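Local coordinates for protein probable dehydrogenase (Bordetella bronchiseptica, PDB 3MOI) that probably acts as a nicotinamide-dependent dehydrogenase of the GFO/IDH/MocA family, although its substrate and reaction are not established, at residues R131-I136 / E317-Y322; G140-V145 / V305-A310; F156-R161 / R203-R208; G232-D237 / G258-L263. All coordinates share one frame; numbering follows the deposited sequence.

Interaction 1: residues R131-I136 / E317-Y322; sequences RTLRAI and EGVLVY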
loop_
_atom_site.group_PDB
_atom_site.type_symbol
_atom_site.label_atom_id
_atom_site.label_comp_id
_atom_site.label_asym_id
_atom_site.label_seq_id
_atom_site.Cartn_x
_atom_site.Cartn_y
_atom_site.Cartn_z
ATOM N N ARG A 131 13.617 0.739 14.509
ATOM C CA ARG A 131 14.845 1.445 14.881
ATOM C C ARG A 131 15.917 1.198 13.855
ATOM O O ARG A 131 16.681 2.107 13.486
ATOM C CB ARG A 131 15.324 0.955 16.228
ATOM C CG ARG A 131 16.597 1.620 16.787
ATOM C CD ARG A 131 16.667 1.257 18.297
ATOM N NE ARG A 131 18.021 0.918 18.726
ATOM C CZ ARG A 131 18.675 1.512 19.731
ATOM N NH1 ARG A 131 18.119 2.512 20.439
ATOM N NH2 ARG A 131 19.908 1.107 20.030
ATOM N N THR A 132 15.956 -0.022 13.347
ATOM C CA THR A 132 16.944 -0.345 12.311
ATOM C C THR A 132 16.691 0.430 11.060
ATOM O O THR A 132 17.657 0.901 10.483
ATOM C CB THR A 132 17.023 -1.836 11.979
ATOM O OG1 THR A 132 17.114 -2.569 13.200
ATOM C CG2 THR A 132 18.248 -2.121 11.098
ATOM N N LEU A 133 15.431 0.565 10.652
ATOM C CA LEU A 133 15.095 1.346 9.463
ATOM C C LEU A 133 15.551 2.775 9.681
ATOM O O LEU A 133 16.135 3.358 8.783
ATOM C CB LEU A 133 13.585 1.293 9.075
ATOM C CG LEU A 133 12.978 -0.031 8.513
ATOM C CD1 LEU A 133 11.441 -0.144 8.724
ATOM C CD2 LEU A 133 13.271 -0.325 7.034
ATOM N N ARG A 134 15.326 3.333 10.883
ATOM C CA ARG A 134 15.800 4.698 11.182
ATOM C C ARG A 134 17.322 4.760 11.013
ATOM O O ARG A 134 17.855 5.587 10.252
ATOM C CB ARG A 134 15.380 5.202 12.588
ATOM C CG ARG A 134 15.956 6.573 12.959
ATOM C CD ARG A 134 15.742 6.967 14.516
ATOM N NE ARG A 134 14.668 7.974 14.577
ATOM C CZ ARG A 134 14.720 9.242 14.995
ATOM N NH1 ARG A 134 15.789 9.788 15.604
ATOM N NH2 ARG A 134 13.593 9.958 14.836
ATOM N N ALA A 135 18.032 3.878 11.691
ATOM C CA ALA A 135 19.519 3.947 11.594
ATOM C C ALA A 135 19.972 3.994 10.109
ATOM O O ALA A 135 20.781 4.839 9.706
ATOM C CB ALA A 135 20.144 2.823 12.353
ATOM N N ILE A 136 19.362 3.160 9.277
ATOM C CA ILE A 136 19.759 3.091 7.865
ATOM C C ILE A 136 19.536 4.414 7.139
ATOM O O ILE A 136 20.390 4.885 6.414
ATOM C CB ILE A 136 19.030 1.931 7.155
ATOM C CG1 ILE A 136 19.611 0.599 7.662
ATOM C CG2 ILE A 136 19.144 2.050 5.682
ATOM C CD1 ILE A 136 18.728 -0.587 7.467
ATOM N N GLU A 317 14.702 -10.887 10.611
ATOM C CA GLU A 317 15.995 -10.748 11.264
ATOM C C GLU A 317 16.508 -9.286 11.294
ATOM O O GLU A 317 17.496 -8.991 11.957
ATOM C CB GLU A 317 17.023 -11.669 10.572
ATOM C CG GLU A 317 17.475 -12.908 11.395
ATOM C CD GLU A 317 16.865 -14.274 10.957
ATOM O OE1 GLU A 317 16.765 -14.586 9.721
ATOM O OE2 GLU A 317 16.508 -15.046 11.897
ATOM N N GLY A 318 15.868 -8.362 10.585
ATOM C CA GLY A 318 16.442 -7.033 10.476
ATOM C C GLY A 318 15.808 -6.301 9.338
ATOM O O GLY A 318 14.572 -6.270 9.222
ATOM N N VAL A 319 16.628 -5.711 8.480
ATOM C CA VAL A 319 16.086 -5.012 7.333
ATOM C C VAL A 319 16.632 -5.521 6.011
ATOM O O VAL A 319 17.851 -5.663 5.813
ATOM C CB VAL A 319 16.342 -3.513 7.408
ATOM C CG1 VAL A 319 15.903 -2.879 6.117
ATOM C CG2 VAL A 319 15.610 -2.879 8.664
ATOM N N LEU A 320 15.714 -5.744 5.079
ATOM C CA LEU A 320 16.063 -6.154 3.741
ATOM C C LEU A 320 16.305 -4.861 2.956
ATOM O O LEU A 320 15.406 -4.041 2.880
ATOM C CB LEU A 320 14.937 -7.032 3.146
ATOM C CG LEU A 320 15.011 -8.523 3.565
ATOM C CD1 LEU A 320 13.678 -9.259 3.346
ATOM C CD2 LEU A 320 16.202 -9.307 2.828
ATOM N N VAL A 321 17.533 -4.659 2.455
ATOM C CA VAL A 321 17.887 -3.482 1.649
ATOM C C VAL A 321 17.961 -3.865 0.185
ATOM O O VAL A 321 18.926 -4.505 -0.238
ATOM C CB VAL A 321 19.254 -2.891 2.024
ATOM C CG1 VAL A 321 19.599 -1.697 1.145
ATOM C CG2 VAL A 321 19.260 -2.510 3.446
ATOM N N TYR A 322 16.959 -3.447 -0.596
ATOM C CA TYR A 322 16.947 -3.716 -2.043
ATOM C C TYR A 322 17.692 -2.629 -2.753
ATOM O O TYR A 322 17.133 -1.589 -3.038
ATOM C CB TYR A 322 15.523 -3.799 -2.558
ATOM C CG TYR A 322 14.785 -4.956 -1.953
ATOM C CD1 TYR A 322 14.747 -6.222 -2.573
ATOM C CD2 TYR A 322 14.163 -4.821 -0.730
ATOM C CE1 TYR A 322 14.046 -7.302 -1.964
ATOM C CE2 TYR A 322 13.472 -5.870 -0.146
ATOM C CZ TYR A 322 13.413 -7.088 -0.741
ATOM O OH TYR A 322 12.701 -8.054 -0.084
#
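V319, on strand 318-322, sets its side chain among T132, L133 and I136 of helix 131-136, and nearly all of the contact is apolar packing round this one valine. Its two methyls divide the work. CG1, anti to the backbone N (chi1 173°), lies 3.8 Å from L133 CD2 and is also approached by I136 CD1. CG2, the other branch, lies 3.7 Å from T132 CG2. Each helix residue comes in differently: T132 slides past the valine in the opposite direction, L133 runs at a slant to it, and I136 meets it tip to tip, with I136 CD1 3.8 Å from V319 CB. The same CD1 extends to V321 CG2 at 4.5 Å, a looser touch. Between the two valines L320 turns its CB away from the helix, which is how a strand with one face against a helix usually alternates.

The polar share belongs to T132. Its OG1 stands beside the backbone N and anti to the carbonyl carbon (chi1 -48°), and this hydroxyl is bonded to P128 O in the preceding turn and to I333 N. The methyl is thereby the branch that faces V319.

As for the backbones, the axes of the two short segments approach to 8.2 Å at 47°, with side chains from both sides filling the space between. On the strand's other side, Y322 meets F236 of the second subunit edge-to-face. A helix laid over one face of a largely antiparallel sheet, with subunit contacts at the opposite face, is characteristic of the C-terminal domain of the GFO/IDH/MocA family.

Interaction 2: residues G140-V145 / V305-A310; sequences GSVGRV and VTCEHA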
loop_
_atom_site.group_PDB
_atom_site.type_symbol
_atom_site.label_atom_id
_atom_site.label_comp_id
_atom_site.label_asym_id
_atom_site.label_seq_id
_atom_site.Cartn_x
_atom_site.Cartn_y
_atom_site.Cartn_z
ATOM N N GLY A 140 22.699 7.505 5.797
ATOM C CA GLY A 140 22.904 8.363 4.626
ATOM C C GLY A 140 23.161 7.686 3.291
ATOM O O GLY A 140 22.994 8.319 2.255
ATOM N N SER A 141 23.538 6.412 3.293
ATOM C CA SER A 141 24.083 5.815 2.061
ATOM C C SER A 141 22.970 5.545 1.118
ATOM O O SER A 141 23.081 5.725 -0.073
ATOM C CB SER A 141 24.837 4.508 2.318
ATOM O OG SER A 141 26.116 4.797 2.833
ATOM N N VAL A 142 21.879 5.131 1.719
ATOM C CA VAL A 142 20.654 4.797 1.039
ATOM C C VAL A 142 20.010 6.001 0.375
ATOM O O VAL A 142 19.147 5.823 -0.462
ATOM C CB VAL A 142 19.749 4.140 2.105
ATOM C CG1 VAL A 142 18.376 4.757 2.186
ATOM C CG2 VAL A 142 19.815 2.621 1.986
ATOM N N GLY A 143 20.443 7.214 0.747
ATOM C CA GLY A 143 19.943 8.503 0.194
ATOM C C GLY A 143 18.666 8.980 0.904
ATOM O O GLY A 143 18.249 8.353 1.852
ATOM N N ARG A 144 18.042 10.065 0.425
ATOM C CA ARG A 144 16.779 10.587 0.988
ATOM C C ARG A 144 15.534 9.712 0.820
ATOM O O ARG A 144 15.321 9.079 -0.234
ATOM C CB ARG A 144 16.418 11.933 0.381
ATOM C CG ARG A 144 17.435 13.044 0.693
ATOM C CD ARG A 144 16.691 14.326 1.220
ATOM N NE ARG A 144 17.288 15.597 0.762
ATOM C CZ ARG A 144 16.636 16.768 0.729
ATOM N NH1 ARG A 144 15.355 16.857 1.134
ATOM N NH2 ARG A 144 17.270 17.862 0.302
ATOM N N VAL A 145 14.692 9.701 1.854
ATOM C CA VAL A 145 13.395 9.105 1.748
ATOM C C VAL A 145 12.553 9.933 0.806
ATOM O O VAL A 145 12.483 11.135 0.953
ATOM C CB VAL A 145 12.678 9.072 3.068
ATOM C CG1 VAL A 145 11.244 8.482 2.883
ATOM C CG2 VAL A 145 13.492 8.274 4.082
ATOM N N VAL A 305 10.076 1.430 2.513
ATOM C CA VAL A 305 10.580 2.807 2.545
ATOM C C VAL A 305 11.315 3.013 1.284
ATOM O O VAL A 305 12.302 2.354 1.080
ATOM C CB VAL A 305 11.554 2.985 3.699
ATOM C CG1 VAL A 305 12.115 4.383 3.752
ATOM C CG2 VAL A 305 10.878 2.551 4.958
ATOM N N THR A 306 10.880 3.897 0.412
ATOM C CA THR A 306 11.609 3.973 -0.799
ATOM C C THR A 306 12.516 5.211 -0.816
ATOM O O THR A 306 12.085 6.368 -0.766
ATOM C CB THR A 306 10.703 3.676 -2.096
ATOM O OG1 THR A 306 10.694 4.760 -3.008
ATOM C CG2 THR A 306 9.390 3.230 -1.782
ATOM N N CYS A 307 13.818 4.939 -0.802
ATOM C CA CYS A 307 14.815 5.983 -0.852
ATOM C C CYS A 307 15.465 6.089 -2.219
ATOM O O CYS A 307 15.230 5.275 -3.066
ATOM C CB CYS A 307 15.853 5.748 0.210
ATOM S SG CYS A 307 15.171 5.212 1.775
ATOM N N GLU A 308 16.260 7.137 -2.415
ATOM C CA GLU A 308 16.998 7.363 -3.655
ATOM C C GLU A 308 17.799 6.112 -4.083
ATOM O O GLU A 308 17.775 5.735 -5.225
ATOM C CB GLU A 308 17.997 8.526 -3.500
ATOM C CG GLU A 308 17.431 9.942 -3.595
ATOM C CD GLU A 308 18.357 11.058 -2.973
ATOM O OE1 GLU A 308 19.133 10.830 -1.978
ATOM O OE2 GLU A 308 18.253 12.191 -3.511
ATOM N N HIS A 309 18.510 5.475 -3.165
ATOM C CA HIS A 309 19.408 4.394 -3.588
ATOM C C HIS A 309 18.943 3.002 -3.142
ATOM O O HIS A 309 19.648 2.023 -3.349
ATOM C CB HIS A 309 20.882 4.709 -3.190
ATOM C CG HIS A 309 21.419 5.965 -3.834
ATOM N ND1 HIS A 309 21.961 7.008 -3.112
ATOM C CD2 HIS A 309 21.430 6.363 -5.127
ATOM C CE1 HIS A 309 22.299 7.985 -3.935
ATOM N NE2 HIS A 309 21.989 7.614 -5.163
ATOM N N ALA A 310 17.713 2.891 -2.651
ATOM C CA ALA A 310 17.227 1.609 -2.178
ATOM C C ALA A 310 15.771 1.661 -1.749
ATOM O O ALA A 310 15.284 2.735 -1.420
ATOM C CB ALA A 310 18.076 1.156 -0.978
#
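E308 and R144 lie side by side, their side chains pointing the same way, yet it is the backbone of R144 that E308 holds. E308 OE1 accepts from R144 N at 2.7 Å, the donor standing above the carboxylate plane (51° out of it), while E308 N returns a bond to R144 O at 3.1 Å. The E308 chain runs extended beyond CG, which carries its carboxylate out to that N-H. The charged ends do not meet, R144 NE being 5.5 Å from E308 OE2, and their planes are turned 65° apart; R144 has a long, weak ion pair with D222 instead. G143 CA sits 3.3 Å from E308 OE1.

E308 and H309 form the two-residue turn of the beta hairpin that joins strands 302-307 and 310-314. Next to it the type I turn G140-G143 brings the chain from helix 128-139 into strand 145-153, where V145 and C307 form an antiparallel non-hydrogen-bonded pair. V142 O takes H309 N at 2.8 Å, and S141 O meets the H309 ring at its edge, near the plane, in a weak bond from ND1.

Apolar groups occupy the face carrying V145 and C307. V142 spreads its branches, CG1 against C307 SG and CG2 3.7 Å from A310 CB, whereas the V145 and V305 side chains run at a slant to each other, V145 CG2 4.1 Å from V305 CG1. T306, turned away from the 140-145 loop, packs on Y153 of the second subunit.

Interaction 3: residues F156-R161 / R203-R208; sequences FLYRPR and RLDPKR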
loop_
_atom_site.group_PDB
_atom_site.type_symbol
_atom_site.label_atom_id
_atom_site.label_comp_id
_atom_site.label_asym_id
_atom_site.label_seq_id
_atom_site.Cartn_x
_atom_site.Cartn_y
_atom_site.Cartn_z
ATOM N N PHE A 156 -8.185 -7.467 14.227
ATOM C CA PHE A 156 -8.296 -6.676 15.424
ATOM C C PHE A 156 -9.746 -6.497 15.829
ATOM O O PHE A 156 -10.129 -6.700 16.987
ATOM C CB PHE A 156 -7.625 -5.303 15.191
ATOM C CG PHE A 156 -7.907 -4.288 16.253
ATOM C CD1 PHE A 156 -7.035 -4.122 17.336
ATOM C CD2 PHE A 156 -8.989 -3.466 16.154
ATOM C CE1 PHE A 156 -7.284 -3.181 18.333
ATOM C CE2 PHE A 156 -9.238 -2.495 17.136
ATOM C CZ PHE A 156 -8.387 -2.372 18.239
ATOM N N LEU A 157 -10.586 -6.119 14.899
ATOM C CA LEU A 157 -11.934 -5.801 15.319
ATOM C C LEU A 157 -12.634 -7.051 15.893
ATOM O O LEU A 157 -13.570 -6.907 16.664
ATOM C CB LEU A 157 -12.764 -5.212 14.171
ATOM C CG LEU A 157 -14.043 -4.505 14.669
ATOM C CD1 LEU A 157 -13.656 -3.252 15.382
ATOM C CD2 LEU A 157 -15.057 -4.216 13.538
ATOM N N TYR A 158 -12.209 -8.262 15.526
ATOM C CA TYR A 158 -12.901 -9.444 15.990
ATOM C C TYR A 158 -12.165 -10.202 17.104
ATOM O O TYR A 158 -12.499 -11.319 17.376
ATOM C CB TYR A 158 -13.255 -10.342 14.804
ATOM C CG TYR A 158 -14.248 -9.632 13.897
ATOM C CD1 TYR A 158 -15.621 -9.709 14.120
ATOM C CD2 TYR A 158 -13.813 -8.808 12.877
ATOM C CE1 TYR A 158 -16.536 -9.019 13.302
ATOM C CE2 TYR A 158 -14.715 -8.127 12.079
ATOM C CZ TYR A 158 -16.066 -8.242 12.299
ATOM O OH TYR A 158 -16.914 -7.557 11.477
ATOM N N ARG A 159 -11.185 -9.578 17.750
ATOM C CA ARG A 159 -10.642 -10.111 18.981
ATOM C C ARG A 159 -11.654 -9.788 20.076
ATOM O O ARG A 159 -12.506 -8.936 19.903
ATOM C CB ARG A 159 -9.291 -9.466 19.296
ATOM C CG ARG A 159 -8.333 -9.523 18.132
ATOM C CD ARG A 159 -6.929 -9.161 18.502
ATOM N NE ARG A 159 -6.135 -9.022 17.287
ATOM C CZ ARG A 159 -5.129 -8.164 17.095
ATOM N NH1 ARG A 159 -4.725 -7.335 18.055
ATOM N NH2 ARG A 159 -4.532 -8.137 15.906
ATOM N N PRO A 160 -11.607 -10.505 21.190
ATOM C CA PRO A 160 -12.595 -10.303 22.242
ATOM C C PRO A 160 -12.517 -8.940 22.937
ATOM O O PRO A 160 -11.481 -8.600 23.460
ATOM C CB PRO A 160 -12.264 -11.427 23.235
ATOM C CG PRO A 160 -11.709 -12.503 22.397
ATOM C CD PRO A 160 -10.929 -11.806 21.321
ATOM N N ARG A 161 -13.638 -8.215 22.987
ATOM C CA ARG A 161 -13.665 -6.837 23.456
ATOM C C ARG A 161 -14.769 -6.544 24.447
ATOM O O ARG A 161 -15.851 -7.131 24.401
ATOM C CB ARG A 161 -13.888 -5.904 22.275
ATOM C CG ARG A 161 -12.897 -6.036 21.155
ATOM C CD ARG A 161 -11.628 -5.232 21.386
ATOM N NE ARG A 161 -10.675 -5.528 20.318
ATOM C CZ ARG A 161 -9.349 -5.434 20.416
ATOM N NH1 ARG A 161 -8.739 -5.048 21.542
ATOM N NH2 ARG A 161 -8.614 -5.754 19.358
ATOM N N ARG A 203 -16.433 1.892 8.901
ATOM C CA ARG A 203 -16.975 1.139 10.029
ATOM C C ARG A 203 -17.864 0.120 9.389
ATOM O O ARG A 203 -19.073 0.169 9.478
ATOM C CB ARG A 203 -17.823 2.025 10.895
ATOM C CG ARG A 203 -17.075 3.113 11.580
ATOM C CD ARG A 203 -17.952 3.696 12.652
ATOM N NE ARG A 203 -18.555 4.921 12.178
ATOM C CZ ARG A 203 -18.510 6.080 12.840
ATOM N NH1 ARG A 203 -17.918 6.160 14.058
ATOM N NH2 ARG A 203 -19.060 7.177 12.276
ATOM N N LEU A 204 -17.245 -0.830 8.732
ATOM C CA LEU A 204 -17.993 -1.720 7.892
ATOM C C LEU A 204 -18.891 -2.740 8.590
ATOM O O LEU A 204 -19.586 -3.467 7.920
ATOM C CB LEU A 204 -17.015 -2.410 6.951
ATOM C CG LEU A 204 -16.252 -1.394 6.083
ATOM C CD1 LEU A 204 -15.618 -2.097 4.958
ATOM C CD2 LEU A 204 -17.149 -0.227 5.573
ATOM N N ASP A 205 -18.868 -2.797 9.919
ATOM C CA ASP A 205 -19.725 -3.710 10.673
ATOM C C ASP A 205 -20.546 -2.900 11.688
ATOM O O ASP A 205 -20.035 -2.385 12.693
ATOM C CB ASP A 205 -18.869 -4.787 11.357
ATOM C CG ASP A 205 -19.686 -5.866 12.081
ATOM O OD1 ASP A 205 -20.917 -5.715 12.315
ATOM O OD2 ASP A 205 -19.059 -6.884 12.437
ATOM N N PRO A 206 -21.843 -2.794 11.429
ATOM C CA PRO A 206 -22.701 -2.023 12.315
ATOM C C PRO A 206 -22.959 -2.690 13.641
ATOM O O PRO A 206 -23.390 -2.010 14.552
ATOM C CB PRO A 206 -24.009 -1.895 11.531
ATOM C CG PRO A 206 -24.010 -3.041 10.565
ATOM C CD PRO A 206 -22.554 -3.327 10.255
ATOM N N LYS A 207 -22.708 -3.995 13.772
ATOM C CA LYS A 207 -22.793 -4.636 15.112
ATOM C C LYS A 207 -21.598 -4.271 15.995
ATOM O O LYS A 207 -21.628 -4.439 17.208
ATOM C CB LYS A 207 -22.871 -6.169 15.023
ATOM C CG LYS A 207 -24.087 -6.750 14.245
ATOM C CD LYS A 207 -23.825 -8.273 13.923
ATOM C CE LYS A 207 -24.948 -8.997 13.132
ATOM N NZ LYS A 207 -26.203 -9.003 13.883
ATOM N N ARG A 208 -20.537 -3.796 15.362
ATOM C CA ARG A 208 -19.341 -3.409 16.086
ATOM C C ARG A 208 -18.885 -2.046 15.562
ATOM O O ARG A 208 -17.871 -1.956 14.924
ATOM C CB ARG A 208 -18.232 -4.464 15.913
ATOM C CG ARG A 208 -18.673 -5.914 16.051
ATOM C CD ARG A 208 -17.483 -6.831 16.321
ATOM N NE ARG A 208 -17.487 -7.225 17.730
ATOM C CZ ARG A 208 -16.418 -7.515 18.458
ATOM N NH1 ARG A 208 -15.190 -7.472 17.957
ATOM N NH2 ARG A 208 -16.580 -7.854 19.717
#
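L157 and R208 mark the nearest approach of two mostly loop segments, their CA atoms 7.8 Å apart. Residues 156-157 make a short 3-10 segment, and D205-R208 form a type I turn. F156 O takes R159 N and R161 NH2 from opposite faces of its plane, the latter at 3.0 Å, so the first loop is curled round its own carbonyl.

D205 uses both carboxylate oxygens. OD1 accepts K207 N at 2.9 Å, making an Asx turn, while OD2 receives the Y158 hydroxyl in a hydrogen bond modelled as very short, whose exact length is doubtful. R208, its chain bent at chi3 (105°), passes beside Y158: CD comes 3.8 Å from Y158 CE1, with guanidinium and ring planes 23° apart. NH1 is modelled too close to L157 O for that pair to be interpreted, but R208 NH2 is paired with E270. L157 CD2 adds an apolar touch, 4.0 Å from R208 CB.

The segments follow strands 145-153 and 194-202 of the C-terminal domain's mixed sheet. Helix 258-265 lies against Y158, whose ring takes a cation-pi contact from R260, and helix 270-278 packs on P160.

Interaction 4: residues G232-D237 / G258-L263; sequences GYDHFD and GARKVL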
loop_
_atom_site.group_PDB
_atom_site.type_symbol
_atom_site.label_atom_id
_atom_site.label_comp_id
_atom_site.label_asym_id
_atom_site.label_seq_id
_atom_site.Cartn_x
_atom_site.Cartn_y
_atom_site.Cartn_z
ATOM N N GLY A 232 -9.044 -4.291 9.765
ATOM C CA GLY A 232 -9.066 -5.167 10.947
ATOM C C GLY A 232 -10.210 -6.153 10.951
ATOM O O GLY A 232 -10.525 -6.718 11.980
ATOM N N TYR A 233 -10.819 -6.387 9.786
ATOM C CA TYR A 233 -12.070 -7.156 9.722
ATOM C C TYR A 233 -11.836 -8.668 9.648
ATOM O O TYR A 233 -12.784 -9.437 9.461
ATOM C CB TYR A 233 -12.918 -6.647 8.548
ATOM C CG TYR A 233 -13.315 -5.173 8.698
ATOM C CD1 TYR A 233 -14.211 -4.760 9.688
ATOM C CD2 TYR A 233 -12.785 -4.194 7.860
ATOM C CE1 TYR A 233 -14.566 -3.411 9.840
ATOM C CE2 TYR A 233 -13.123 -2.822 8.020
ATOM C CZ TYR A 233 -14.009 -2.451 9.012
ATOM O OH TYR A 233 -14.353 -1.141 9.160
ATOM N N ASP A 234 -10.583 -9.100 9.809
ATOM C CA ASP A 234 -10.237 -10.515 9.796
ATOM C C ASP A 234 -10.465 -11.159 8.430
ATOM O O ASP A 234 -10.879 -12.351 8.328
ATOM C CB ASP A 234 -11.032 -11.291 10.850
ATOM C CG ASP A 234 -10.429 -12.668 11.132
ATOM O OD1 ASP A 234 -11.010 -13.398 11.977
ATOM O OD2 ASP A 234 -9.384 -13.016 10.494
ATOM N N HIS A 235 -10.195 -10.383 7.376
ATOM C CA HIS A 235 -10.318 -10.888 6.021
ATOM C C HIS A 235 -8.903 -11.122 5.546
ATOM O O HIS A 235 -8.283 -12.065 5.980
ATOM C CB HIS A 235 -11.072 -9.910 5.169
ATOM C CG HIS A 235 -12.523 -9.831 5.499
ATOM N ND1 HIS A 235 -13.274 -8.694 5.271
ATOM C CD2 HIS A 235 -13.365 -10.746 6.040
ATOM C CE1 HIS A 235 -14.525 -8.920 5.645
ATOM N NE2 HIS A 235 -14.607 -10.155 6.116
ATOM N N PHE A 236 -8.337 -10.287 4.671
ATOM C CA PHE A 236 -6.952 -10.543 4.245
ATOM C C PHE A 236 -6.092 -10.516 5.504
ATOM O O PHE A 236 -6.445 -9.851 6.493
ATOM C CB PHE A 236 -6.455 -9.540 3.213
ATOM C CG PHE A 236 -5.042 -9.805 2.760
ATOM C CD1 PHE A 236 -4.705 -11.006 2.191
ATOM C CD2 PHE A 236 -4.058 -8.889 2.942
ATOM C CE1 PHE A 236 -3.416 -11.260 1.787
ATOM C CE2 PHE A 236 -2.765 -9.157 2.551
ATOM C CZ PHE A 236 -2.455 -10.346 1.965
ATOM N N ASP A 237 -4.993 -11.267 5.471
ATOM C CA ASP A 237 -4.057 -11.269 6.583
ATOM C C ASP A 237 -2.694 -11.060 6.035
ATOM O O ASP A 237 -2.158 -11.940 5.361
ATOM C CB ASP A 237 -4.104 -12.583 7.347
ATOM C CG ASP A 237 -3.014 -12.685 8.411
ATOM O OD1 ASP A 237 -2.177 -11.750 8.542
ATOM O OD2 ASP A 237 -2.980 -13.723 9.117
ATOM N N GLY A 258 -10.625 -17.306 11.809
ATOM C CA GLY A 258 -10.210 -17.146 13.207
ATOM C C GLY A 258 -11.073 -16.461 14.240
ATOM O O GLY A 258 -11.889 -17.099 14.893
ATOM N N ALA A 259 -10.867 -15.158 14.390
ATOM C CA ALA A 259 -11.388 -14.442 15.526
ATOM C C ALA A 259 -12.881 -14.270 15.426
ATOM O O ALA A 259 -13.558 -14.202 16.439
ATOM C CB ALA A 259 -10.671 -13.056 15.662
ATOM N N ARG A 260 -13.382 -14.172 14.205
ATOM C CA ARG A 260 -14.815 -14.097 13.951
ATOM C C ARG A 260 -15.541 -15.449 14.251
ATOM O O ARG A 260 -16.656 -15.445 14.774
ATOM C CB ARG A 260 -15.075 -13.644 12.503
ATOM C CG ARG A 260 -16.567 -13.478 12.183
ATOM C CD ARG A 260 -16.880 -13.325 10.674
ATOM N NE ARG A 260 -16.590 -11.962 10.206
ATOM C CZ ARG A 260 -15.411 -11.541 9.746
ATOM N NH1 ARG A 260 -14.387 -12.397 9.647
ATOM N NH2 ARG A 260 -15.273 -10.266 9.347
ATOM N N LYS A 261 -14.913 -16.580 13.916
ATOM C CA LYS A 261 -15.432 -17.909 14.285
ATOM C C LYS A 261 -15.564 -17.995 15.797
ATOM O O LYS A 261 -16.648 -18.214 16.321
ATOM C CB LYS A 261 -14.484 -19.022 13.788
ATOM C CG LYS A 261 -15.092 -20.445 13.647
ATOM C CD LYS A 261 -14.036 -21.536 13.215
ATOM C CE LYS A 261 -12.900 -20.974 12.236
ATOM N NZ LYS A 261 -13.340 -20.438 10.855
ATOM N N VAL A 262 -14.459 -17.777 16.494
ATOM C CA VAL A 262 -14.470 -17.823 17.955
ATOM C C VAL A 262 -15.652 -17.021 18.522
ATOM O O VAL A 262 -16.322 -17.481 19.434
ATOM C CB VAL A 262 -13.121 -17.376 18.581
ATOM C CG1 VAL A 262 -13.278 -17.165 20.053
ATOM C CG2 VAL A 262 -12.003 -18.391 18.301
ATOM N N LEU A 263 -15.953 -15.857 17.967
ATOM C CA LEU A 263 -17.013 -15.029 18.547
ATOM C C LEU A 263 -18.413 -15.516 18.206
ATOM O O LEU A 263 -19.309 -15.392 19.022
ATOM C CB LEU A 263 -16.874 -13.565 18.133
ATOM C CG LEU A 263 -15.878 -12.622 18.835
ATOM C CD1 LEU A 263 -14.491 -13.237 19.222
ATOM C CD2 LEU A 263 -15.719 -11.392 17.885
#
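D234 and R260 bring the loop 232-237 onto the first turn of helix 258-263. The close part of the contact is polar. D234 OD1 accepts A259 N at 3.0 Å, met on the syn side of the carboxylate, and R260 N at 3.3 Å in a weak bond, so one oxygen serves two successive N-H groups. CG anti to the backbone N (chi1 -164°) directs the carboxylate to the helix start. It is a worked example of a familiar principle, a negative group set where the N-H groups of a first turn have no acceptor within the helix, and the helix end would be expected to stabilise the charge.

The arginine answers from its far end. R260 NH2 donates to Y233 O at 2.6 Å, in the plane of that carbonyl but with the oxygen tilted 23° from the guanidinium plane. The H235 ring lies almost parallel to this guanidinium, 6° apart, and its NE2 comes 3.3 Å from R260 NH2 without a bonding angle. Both nitrogens turn to D324 of the second subunit, which is hydrogen-bonded to H235 NE2 and forms a salt bridge with R260 NH2.

Elsewhere the fit is looser. R260 NH1 is 4.2 Å from D234 OD1, which lies well out of the guanidinium plane, a pairing of charges alone. A259 and R260 are also partly exposed.

The loop continues from strand 225-231, with D234 bonded through its backbone to T154 just beyond strand 145-153, and Y233 OH reaches N213 at the start of strand 213-220.

How the interactions relate
After the N-terminal Rossmann domain the chain enters helix 128-139, where interaction 1 opens; interaction 2 opens just after it, and both close late, at 305-310 and then 317-322. They form nested loops, 2 inside 1, and touch through I136 and V142, tying this helix and the loop after it to one part of the mixed sheet. Inside both lie interactions 3 and 4, in series: 156-161 closes with 203-208 before 232-237 opens towards 258-263. These two touch, with centres 9 Å apart, and gather the loops leaving strands 145-153, 194-202 and 225-231. None cross. The centres of interactions 2 and 3 are 38 Å apart.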